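Local coordinates for aldehyde dehydrogenase (PDB 4H7N), which probably oxidises aldehydes to carboxylic acids, with NAD+ as the hydride acceptor, at residues A[130-135]-A[155-160]; A[134-139]-A[162-167]; A[268-273]-A[364-369]. All coordinates share one frame; numbering follows the deposited sequence.

Contact 1. Residues A[130-135]-A[155-160]; sequences VGVISP and CAVVVK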
loop_
_atom_site.group_PDB
_atom_site.type_symbol
_atom_site.label_atom_id
_atom_site.label_comp_id
_atom_site.label_asym_id
_atom_site.label_seq_id
_atom_site.Cartn_x
_atom_site.Cartn_y
_atom_site.Cartn_z
ATOM N N VAL A 130 -12.976 4.773 -6.946
ATOM C CA VAL A 130 -11.871 3.901 -7.356
ATOM C C VAL A 130 -11.876 3.871 -8.881
ATOM O O VAL A 130 -12.975 3.732 -9.516
ATOM C CB VAL A 130 -12.053 2.479 -6.775
ATOM C CG1 VAL A 130 -11.027 1.529 -7.344
ATOM C CG2 VAL A 130 -11.930 2.528 -5.268
ATOM N N GLY A 131 -10.717 4.095 -9.472
ATOM C CA GLY A 131 -10.528 3.867 -10.926
ATOM C C GLY A 131 -9.881 2.515 -11.263
ATOM O O GLY A 131 -8.862 2.100 -10.671
ATOM N N VAL A 132 -10.490 1.798 -12.194
ATOM C CA VAL A 132 -9.941 0.550 -12.679
ATOM C C VAL A 132 -9.610 0.632 -14.151
ATOM O O VAL A 132 -10.462 0.961 -14.982
ATOM C CB VAL A 132 -10.959 -0.585 -12.471
ATOM C CG1 VAL A 132 -10.472 -1.862 -13.142
ATOM C CG2 VAL A 132 -11.162 -0.824 -10.981
ATOM N N ILE A 133 -8.369 0.306 -14.489
ATOM C CA ILE A 133 -7.904 0.262 -15.891
ATOM C C ILE A 133 -7.483 -1.148 -16.138
ATOM O O ILE A 133 -6.541 -1.637 -15.466
ATOM C CB ILE A 133 -6.716 1.219 -16.101
ATOM C CG1 ILE A 133 -7.177 2.644 -15.776
ATOM C CG2 ILE A 133 -6.196 1.097 -17.550
ATOM C CD1 ILE A 133 -6.063 3.678 -15.699
ATOM N N SER A 134 -8.182 -1.830 -17.054
ATOM C CA SER A 134 -8.044 -3.274 -17.204
ATOM C C SER A 134 -7.638 -3.649 -18.662
ATOM O O SER A 134 -7.934 -2.934 -19.592
ATOM C CB SER A 134 -9.347 -3.965 -16.796
ATOM O OG SER A 134 -10.472 -3.511 -17.581
ATOM N N PRO A 135 -6.963 -4.786 -18.840
ATOM C CA PRO A 135 -6.356 -5.168 -20.114
ATOM C C PRO A 135 -7.285 -5.982 -20.978
ATOM O O PRO A 135 -8.376 -6.373 -20.550
ATOM C CB PRO A 135 -5.153 -6.002 -19.690
ATOM C CG PRO A 135 -5.624 -6.693 -18.432
ATOM C CD PRO A 135 -6.617 -5.750 -17.774
ATOM N N CYS A 155 -17.402 1.503 -2.163
ATOM C CA CYS A 155 -16.851 2.436 -3.131
ATOM C C CYS A 155 -17.736 2.528 -4.358
ATOM O O CYS A 155 -18.343 1.568 -4.751
ATOM C CB CYS A 155 -15.508 1.912 -3.637
ATOM S SG CYS A 155 -14.254 1.471 -2.380
ATOM N N ALA A 156 -17.731 3.681 -5.013
ATOM C CA ALA A 156 -18.078 3.755 -6.423
ATOM C C ALA A 156 -16.837 3.470 -7.275
ATOM O O ALA A 156 -15.669 3.662 -6.834
ATOM C CB ALA A 156 -18.654 5.120 -6.759
ATOM N N VAL A 157 -17.071 2.911 -8.469
ATOM C CA VAL A 157 -15.978 2.439 -9.276
ATOM C C VAL A 157 -16.196 2.890 -10.718
ATOM O O VAL A 157 -17.306 2.693 -11.270
ATOM C CB VAL A 157 -15.877 0.907 -9.250
ATOM C CG1 VAL A 157 -14.669 0.455 -10.047
ATOM C CG2 VAL A 157 -15.833 0.356 -7.831
ATOM N N VAL A 158 -15.178 3.522 -11.299
ATOM C CA VAL A 158 -15.137 3.816 -12.755
ATOM C C VAL A 158 -14.205 2.832 -13.448
ATOM O O VAL A 158 -13.037 2.737 -13.114
ATOM C CB VAL A 158 -14.649 5.245 -13.048
ATOM C CG1 VAL A 158 -14.734 5.529 -14.531
ATOM C CG2 VAL A 158 -15.545 6.236 -12.378
ATOM N N VAL A 159 -14.732 2.058 -14.369
ATOM C CA VAL A 159 -13.998 1.044 -15.028
ATOM C C VAL A 159 -13.742 1.439 -16.482
ATOM O O VAL A 159 -14.686 1.733 -17.207
ATOM C CB VAL A 159 -14.805 -0.305 -15.034
ATOM C CG1 VAL A 159 -14.052 -1.425 -15.766
ATOM C CG2 VAL A 159 -15.141 -0.707 -13.631
ATOM N N LYS A 160 -12.479 1.405 -16.878
ATOM C CA LYS A 160 -12.017 1.711 -18.236
ATOM C C LYS A 160 -11.298 0.498 -18.811
ATOM O O LYS A 160 -10.089 0.316 -18.629
ATOM C CB LYS A 160 -11.073 2.966 -18.306
ATOM C CG LYS A 160 -11.012 3.410 -19.768
ATOM C CD LYS A 160 -9.698 3.915 -20.303
ATOM C CE LYS A 160 -8.571 2.913 -20.225
ATOM N NZ LYS A 160 -8.539 2.149 -21.443
#

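Contact 2. Residues A[134-139]-A[162-167]; sequences SPWNFP and SEIAPR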
loop_
_atom_site.group_PDB
_atom_site.type_symbol
_atom_site.label_atom_id
_atom_site.label_comp_id
_atom_site.label_asym_id
_atom_site.label_seq_id
_atom_site.Cartn_x
_atom_site.Cartn_y
_atom_site.Cartn_z
ATOM N N SER A 134 -8.182 -1.830 -17.054
ATOM C CA SER A 134 -8.044 -3.274 -17.204
ATOM C C SER A 134 -7.638 -3.649 -18.662
ATOM O O SER A 134 -7.934 -2.934 -19.592
ATOM C CB SER A 134 -9.347 -3.965 -16.796
ATOM O OG SER A 134 -10.472 -3.511 -17.581
ATOM N N PRO A 135 -6.963 -4.786 -18.840
ATOM C CA PRO A 135 -6.356 -5.168 -20.114
ATOM C C PRO A 135 -7.285 -5.982 -20.978
ATOM O O PRO A 135 -8.376 -6.373 -20.550
ATOM C CB PRO A 135 -5.153 -6.002 -19.690
ATOM C CG PRO A 135 -5.624 -6.693 -18.432
ATOM C CD PRO A 135 -6.617 -5.750 -17.774
ATOM N N TRP A 136 -6.837 -6.219 -22.213
ATOM C CA TRP A 136 -7.659 -6.869 -23.244
ATOM C C TRP A 136 -7.644 -8.408 -23.238
ATOM O O TRP A 136 -8.435 -9.010 -23.954
ATOM C CB TRP A 136 -7.244 -6.365 -24.641
ATOM C CG TRP A 136 -5.795 -6.377 -24.885
ATOM C CD1 TRP A 136 -4.941 -5.329 -24.792
ATOM C CD2 TRP A 136 -5.009 -7.514 -25.234
ATOM N NE1 TRP A 136 -3.673 -5.739 -25.064
ATOM C CE2 TRP A 136 -3.687 -7.089 -25.330
ATOM C CE3 TRP A 136 -5.306 -8.868 -25.468
ATOM C CZ2 TRP A 136 -2.646 -7.950 -25.674
ATOM C CZ3 TRP A 136 -4.265 -9.729 -25.812
ATOM C CH2 TRP A 136 -2.951 -9.265 -25.923
ATOM N N ASN A 137 -6.777 -9.065 -22.461
ATOM C CA ASN A 137 -6.582 -10.510 -22.606
ATOM C C ASN A 137 -7.622 -11.438 -21.929
ATOM O O ASN A 137 -7.985 -12.496 -22.488
ATOM C CB ASN A 137 -5.180 -10.903 -22.232
ATOM C CG ASN A 137 -4.888 -10.605 -20.792
ATOM O OD1 ASN A 137 -5.009 -9.463 -20.357
ATOM N ND2 ASN A 137 -4.565 -11.618 -20.035
ATOM N N PHE A 138 -8.155 -10.985 -20.802
ATOM C CA PHE A 138 -9.321 -11.568 -20.164
ATOM C C PHE A 138 -10.186 -10.372 -19.818
ATOM O O PHE A 138 -10.197 -9.871 -18.696
ATOM C CB PHE A 138 -8.973 -12.362 -18.899
ATOM C CG PHE A 138 -8.137 -13.605 -19.131
ATOM C CD1 PHE A 138 -8.717 -14.782 -19.541
ATOM C CD2 PHE A 138 -6.771 -13.622 -18.791
ATOM C CE1 PHE A 138 -7.965 -15.926 -19.709
ATOM C CE2 PHE A 138 -6.022 -14.780 -18.945
ATOM C CZ PHE A 138 -6.629 -15.928 -19.415
ATOM N N PRO A 139 -10.857 -9.853 -20.803
ATOM C CA PRO A 139 -11.460 -8.545 -20.631
ATOM C C PRO A 139 -12.493 -8.507 -19.508
ATOM O O PRO A 139 -12.518 -7.537 -18.753
ATOM C CB PRO A 139 -12.129 -8.258 -21.965
ATOM C CG PRO A 139 -11.874 -9.401 -22.817
ATOM C CD PRO A 139 -11.139 -10.473 -22.096
ATOM N N SER A 162 -9.717 -1.918 -21.860
ATOM C CA SER A 162 -8.859 -1.638 -23.014
ATOM C C SER A 162 -9.733 -1.446 -24.206
ATOM O O SER A 162 -10.691 -2.184 -24.410
ATOM C CB SER A 162 -7.937 -2.838 -23.320
ATOM O OG SER A 162 -7.233 -2.700 -24.569
ATOM N N GLU A 163 -9.361 -0.452 -24.991
ATOM C CA GLU A 163 -9.935 -0.180 -26.272
ATOM C C GLU A 163 -9.771 -1.325 -27.258
ATOM O O GLU A 163 -10.507 -1.392 -28.247
ATOM C CB GLU A 163 -9.312 1.105 -26.851
ATOM C CG GLU A 163 -7.895 0.983 -27.384
ATOM C CD GLU A 163 -6.771 1.025 -26.354
ATOM O OE1 GLU A 163 -6.958 1.006 -25.105
ATOM O OE2 GLU A 163 -5.632 1.002 -26.829
ATOM N N ILE A 164 -8.821 -2.216 -26.998
ATOM C CA ILE A 164 -8.635 -3.419 -27.846
ATOM C C ILE A 164 -9.767 -4.452 -27.691
ATOM O O ILE A 164 -10.013 -5.220 -28.601
ATOM C CB ILE A 164 -7.259 -4.082 -27.561
ATOM C CG1 ILE A 164 -6.095 -3.091 -27.773
ATOM C CG2 ILE A 164 -7.086 -5.308 -28.396
ATOM C CD1 ILE A 164 -5.961 -2.512 -29.163
ATOM N N ALA A 165 -10.474 -4.450 -26.554
ATOM C CA ALA A 165 -11.530 -5.456 -26.300
ATOM C C ALA A 165 -12.641 -4.900 -25.396
ATOM O O ALA A 165 -12.708 -5.224 -24.208
ATOM C CB ALA A 165 -10.906 -6.663 -25.651
ATOM N N PRO A 166 -13.477 -4.003 -25.925
ATOM C CA PRO A 166 -14.419 -3.244 -25.120
ATOM C C PRO A 166 -15.863 -3.715 -25.252
ATOM O O PRO A 166 -16.738 -3.208 -24.558
ATOM C CB PRO A 166 -14.277 -1.837 -25.707
ATOM C CG PRO A 166 -14.137 -2.149 -27.167
ATOM C CD PRO A 166 -13.339 -3.436 -27.270
ATOM N N ARG A 167 -16.135 -4.647 -26.140
ATOM C CA ARG A 167 -17.548 -4.931 -26.505
ATOM C C ARG A 167 -18.363 -5.613 -25.403
ATOM O O ARG A 167 -19.577 -5.444 -25.339
ATOM C CB ARG A 167 -17.632 -5.793 -27.748
ATOM C CG ARG A 167 -16.836 -5.300 -28.934
ATOM C CD ARG A 167 -16.930 -6.364 -30.001
ATOM N NE ARG A 167 -16.087 -6.099 -31.145
ATOM C CZ ARG A 167 -14.750 -6.170 -31.164
ATOM N NH1 ARG A 167 -14.040 -6.422 -30.078
ATOM N NH2 ARG A 167 -14.109 -6.001 -32.303
#

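Contact 3. Residues A[268-273]-A[364-369]; sequences SIERIY and ETFGPI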
loop_
_atom_site.group_PDB
_atom_site.type_symbol
_atom_site.label_atom_id
_atom_site.label_comp_id
_atom_site.label_asym_id
_atom_site.label_seq_id
_atom_site.Cartn_x
_atom_site.Cartn_y
_atom_site.Cartn_z
ATOM N N SER A 268 1.007 -16.854 -17.609
ATOM C CA SER A 268 1.414 -17.857 -18.535
ATOM C C SER A 268 2.827 -18.312 -18.139
ATOM O O SER A 268 3.690 -17.467 -17.837
ATOM C CB SER A 268 1.489 -17.252 -19.967
ATOM O OG SER A 268 1.571 -18.318 -20.859
ATOM N N ILE A 269 3.078 -19.614 -18.247
ATOM C CA ILE A 269 4.429 -20.156 -18.135
ATOM C C ILE A 269 5.182 -19.736 -19.426
ATOM O O ILE A 269 4.770 -20.104 -20.531
ATOM C CB ILE A 269 4.448 -21.687 -17.994
ATOM C CG1 ILE A 269 3.736 -22.173 -16.723
ATOM C CG2 ILE A 269 5.897 -22.198 -18.054
ATOM C CD1 ILE A 269 4.248 -21.516 -15.433
ATOM N N GLU A 270 6.263 -18.982 -19.287
ATOM C CA GLU A 270 6.969 -18.481 -20.444
ATOM C C GLU A 270 8.417 -18.968 -20.539
ATOM O O GLU A 270 9.100 -18.656 -21.494
ATOM C CB GLU A 270 6.937 -16.964 -20.414
ATOM C CG GLU A 270 5.546 -16.380 -20.724
ATOM C CD GLU A 270 5.550 -14.950 -21.322
ATOM O OE1 GLU A 270 6.627 -14.424 -21.671
ATOM O OE2 GLU A 270 4.438 -14.354 -21.409
ATOM N N ARG A 271 8.889 -19.692 -19.532
ATOM C CA ARG A 271 10.255 -20.257 -19.515
ATOM C C ARG A 271 10.216 -21.589 -18.781
ATOM O O ARG A 271 9.602 -21.670 -17.745
ATOM C CB ARG A 271 11.211 -19.397 -18.724
ATOM C CG ARG A 271 11.124 -17.953 -19.104
ATOM C CD ARG A 271 12.120 -17.146 -18.317
ATOM N NE ARG A 271 11.627 -16.674 -17.045
ATOM C CZ ARG A 271 12.341 -16.645 -15.911
ATOM N NH1 ARG A 271 13.546 -17.208 -15.828
ATOM N NH2 ARG A 271 11.812 -16.121 -14.819
ATOM N N ILE A 272 10.889 -22.599 -19.310
ATOM C CA ILE A 272 10.825 -23.941 -18.782
ATOM C C ILE A 272 12.248 -24.498 -18.618
ATOM O O ILE A 272 13.029 -24.512 -19.597
ATOM C CB ILE A 272 10.008 -24.830 -19.724
ATOM C CG1 ILE A 272 8.578 -24.285 -19.866
ATOM C CG2 ILE A 272 9.920 -26.219 -19.143
ATOM C CD1 ILE A 272 7.906 -24.769 -21.160
ATOM N N TYR A 273 12.590 -24.870 -17.383
ATOM C CA TYR A 273 13.904 -25.399 -17.036
ATOM C C TYR A 273 13.740 -26.853 -16.624
ATOM O O TYR A 273 12.922 -27.148 -15.764
ATOM C CB TYR A 273 14.517 -24.563 -15.906
ATOM C CG TYR A 273 14.604 -23.105 -16.293
ATOM C CD1 TYR A 273 15.632 -22.643 -17.099
ATOM C CD2 TYR A 273 13.585 -22.212 -15.927
ATOM C CE1 TYR A 273 15.663 -21.332 -17.542
ATOM C CE2 TYR A 273 13.613 -20.888 -16.325
ATOM C CZ TYR A 273 14.651 -20.456 -17.142
ATOM O OH TYR A 273 14.658 -19.152 -17.505
ATOM N N GLU A 364 8.561 -10.163 -21.683
ATOM C CA GLU A 364 7.250 -10.776 -21.698
ATOM C C GLU A 364 6.865 -11.054 -23.155
ATOM O O GLU A 364 6.941 -10.167 -24.003
ATOM C CB GLU A 364 6.192 -9.884 -20.992
ATOM C CG GLU A 364 4.810 -10.551 -20.811
ATOM C CD GLU A 364 3.896 -9.859 -19.751
ATOM O OE1 GLU A 364 3.824 -8.600 -19.817
ATOM O OE2 GLU A 364 3.267 -10.566 -18.865
ATOM N N THR A 365 6.457 -12.278 -23.424
ATOM C CA THR A 365 6.057 -12.690 -24.781
ATOM C C THR A 365 4.528 -12.608 -24.975
ATOM O O THR A 365 4.043 -12.122 -26.002
ATOM C CB THR A 365 6.606 -14.109 -25.023
ATOM O OG1 THR A 365 8.036 -14.088 -24.873
ATOM C CG2 THR A 365 6.297 -14.616 -26.424
ATOM N N PHE A 366 3.761 -13.067 -23.970
ATOM C CA PHE A 366 2.304 -13.050 -24.060
ATOM C C PHE A 366 1.846 -13.842 -25.297
ATOM O O PHE A 366 0.914 -13.432 -25.995
ATOM C CB PHE A 366 1.812 -11.593 -24.134
ATOM C CG PHE A 366 0.836 -11.217 -23.075
ATOM C CD1 PHE A 366 1.201 -11.255 -21.735
ATOM C CD2 PHE A 366 -0.471 -10.843 -23.405
ATOM C CE1 PHE A 366 0.312 -10.898 -20.722
ATOM C CE2 PHE A 366 -1.370 -10.487 -22.386
ATOM C CZ PHE A 366 -0.975 -10.501 -21.062
ATOM N N GLY A 367 2.514 -14.968 -25.561
ATOM C CA GLY A 367 2.183 -15.857 -26.678
ATOM C C GLY A 367 2.323 -17.317 -26.285
ATOM O O GLY A 367 2.711 -17.633 -25.150
ATOM N N PRO A 368 2.027 -18.247 -27.222
ATOM C CA PRO A 368 1.956 -19.656 -26.829
ATOM C C PRO A 368 3.306 -20.353 -27.049
ATOM O O PRO A 368 3.391 -21.395 -27.713
ATOM C CB PRO A 368 0.886 -20.203 -27.768
ATOM C CG PRO A 368 1.116 -19.448 -29.044
ATOM C CD PRO A 368 1.585 -18.058 -28.611
ATOM N N ILE A 369 4.343 -19.782 -26.473
ATOM C CA ILE A 369 5.715 -20.213 -26.749
ATOM C C ILE A 369 6.305 -20.935 -25.547
ATOM O O ILE A 369 6.157 -20.483 -24.428
ATOM C CB ILE A 369 6.624 -19.023 -27.044
ATOM C CG1 ILE A 369 5.978 -18.109 -28.070
ATOM C CG2 ILE A 369 7.965 -19.506 -27.574
ATOM C CD1 ILE A 369 5.498 -18.803 -29.334
HETATM O O HOH W 1 2.998 -18.583 -22.803
HETATM O O HOH W 2 8.075 -17.294 -23.746
#

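Contact 1. Residues A[130-135]-A[155-160]
Val130 to Ser134 and Ala156 to Lys160 are neighbouring parallel strands of a beta-alpha-beta crossover, in a Rossmann-like sheet of the kind that binds NAD+ in aldehyde dehydrogenases. The polypeptide between them passes through helices 139-144 and 147-153, and the strand axes stand 4.8 Å apart at an angle of 22°. Bonding follows the staggered parallel pattern. Val130 N donates to Ala156 O and Val132 N to Val158 O, while Val158 N and Lys160 N return bonds to Val130 O and Val132 O; in that last bond Lys160 N lies 2.8 Å from Val132 O. The pairing weakens in geometry at its C-terminal end, where Ser134 N is 3.3 Å from Lys160 O and stands 38° out of the carbonyl plane. Alpha hydrogens fill in between, as at Val157 CA, 3.3 Å from Val130 O.

On the face turned to helix 147-153, valines meet by their methyl tips. Val132 CG2 and Val157 CG1 are 3.8 Å apart, a contact two residues out of register, since Val132 is paired with Val159. Val130 sets CG1 anti to its backbone N (chi1 172°), which leaves CG2 beside that N and 3.9 Å from Cys155 SG. Across the other face Lys160 bends along its length until its CE lies 4.0 Å from Ile133 CG2, and its NZ goes on to bond with Gly191 O.

Gly131 and Ile133 turn their backbone polar groups to strand 205-209. Strand 130-134 is thus bonded along both edges, and main-chain bonds with apolar methyl packing carry this buried pairing, whereas the one ammonium group present finds its carbonyl partner outside the two strands.

Contact 2. Residues A[134-139]-A[162-167]
Trp136 rests its CB and the near part of its indole on Ser162, Ile164 and Ala165 of the turn 162-165, and this is where packing is closest. Its CB is 3.7 Å from Ile164 CB and 3.8 Å from Ala165 CB. With CG placed between the backbone N and the carbonyl carbon (chi1 48°), the indole runs alongside Ile164, both side chains pointing the same way. Ile164 CG2 lies over the face of the five-membered ring in a CH-pi contact, 4.3 Å from its centroid. Ser162 OG comes instead at the ring edge, in its plane, 3.5 Å from Trp136 CD1.

Both segments are loops that follow parallel strands of the sheet, and 162-165 is a type I beta turn in which Ser162 OG accepts from Ile164 N (2.9 Å), an ST turn. An alanine in place of Ser162 would leave Ile164 N without this acceptor and Trp136 CD1 without its neighbour at the ring edge, and would probably let the turn shift against the indole.

Farther out the contact thins. Ile164 CD1 leads away from the indole, and both residues are partly exposed, although Gln264 and Ile309 also touch the indole. On the buried side Trp136 O, which has no polar partner in the model, faces Ala165 CB. That methyl also meets the ring of Pro139, whose CG is 4.1 Å away.

Contact 3. Residues A[268-273]-A[364-369]
Glu270 turns CG anti to its carbonyl carbon (chi1 -72°) and extends beyond it, bringing its carboxylate up to the backbone of Thr365 and Phe366. These two belong to the Glu-Thr-Phe-Gly-Pro run of 364-368, a sequence motif of aldehyde dehydrogenases that in relatives borders the nicotinamide end of the NAD+ site. Each carboxylate oxygen takes one of two successive N-H groups. Thr365 N reaches OE1 of Glu270 at 2.8 Å on the syn side, close to the carboxylate plane. Phe366 N bonds to OE2 of Glu270 at 2.9 Å but comes from above, 42° out of that plane.

The double grip spans the point where the loop bends, Phe366 having a positive phi of 57°, and would limit rotation of the carboxylate. Lys236 adds a salt bridge to OE1, so the buried group is likely to remain ionised. Thr365 packs its CB 3.4 Å from Glu270 OE1, while its hydroxyl is bonded to His320. Glu364 sends its own carboxylate elsewhere, to Gly235 N, and touches the contact through CG, 3.9 Å from Glu270 OE2.

Segment 268-273 therefore holds this loop directly through one acidic side chain, just before the loop enters strand 369-375. Beside that carboxylate a water donates to Glu270 O at 2.8 Å and lies 3.4 Å from Thr365 OG1, a weak contact.

In the fold
Contact 2 continues contact 1: they share Ser134 and Pro135, and 162-167 follows shortly after 155-160. The strands of contact 1 lie buried in the larger sheet and pair by backbone bonds; the loops that leave them form contact 2, partly buried and held mainly by side-chain packing. Contact 3 belongs to the other, seven-stranded sheet, its centre about 28 Å from that of contact 1, and relies on a buried carboxylate gripping loop N-H groups. Contacts 2 and 3 nevertheless meet, Phe366 packing against Trp136 and Asn137. This junction joins loops of the two sheets near the predicted active-site Glu232, whose side chain is about 8 Å from that of Pro135 and 9 Å from that of Glu364.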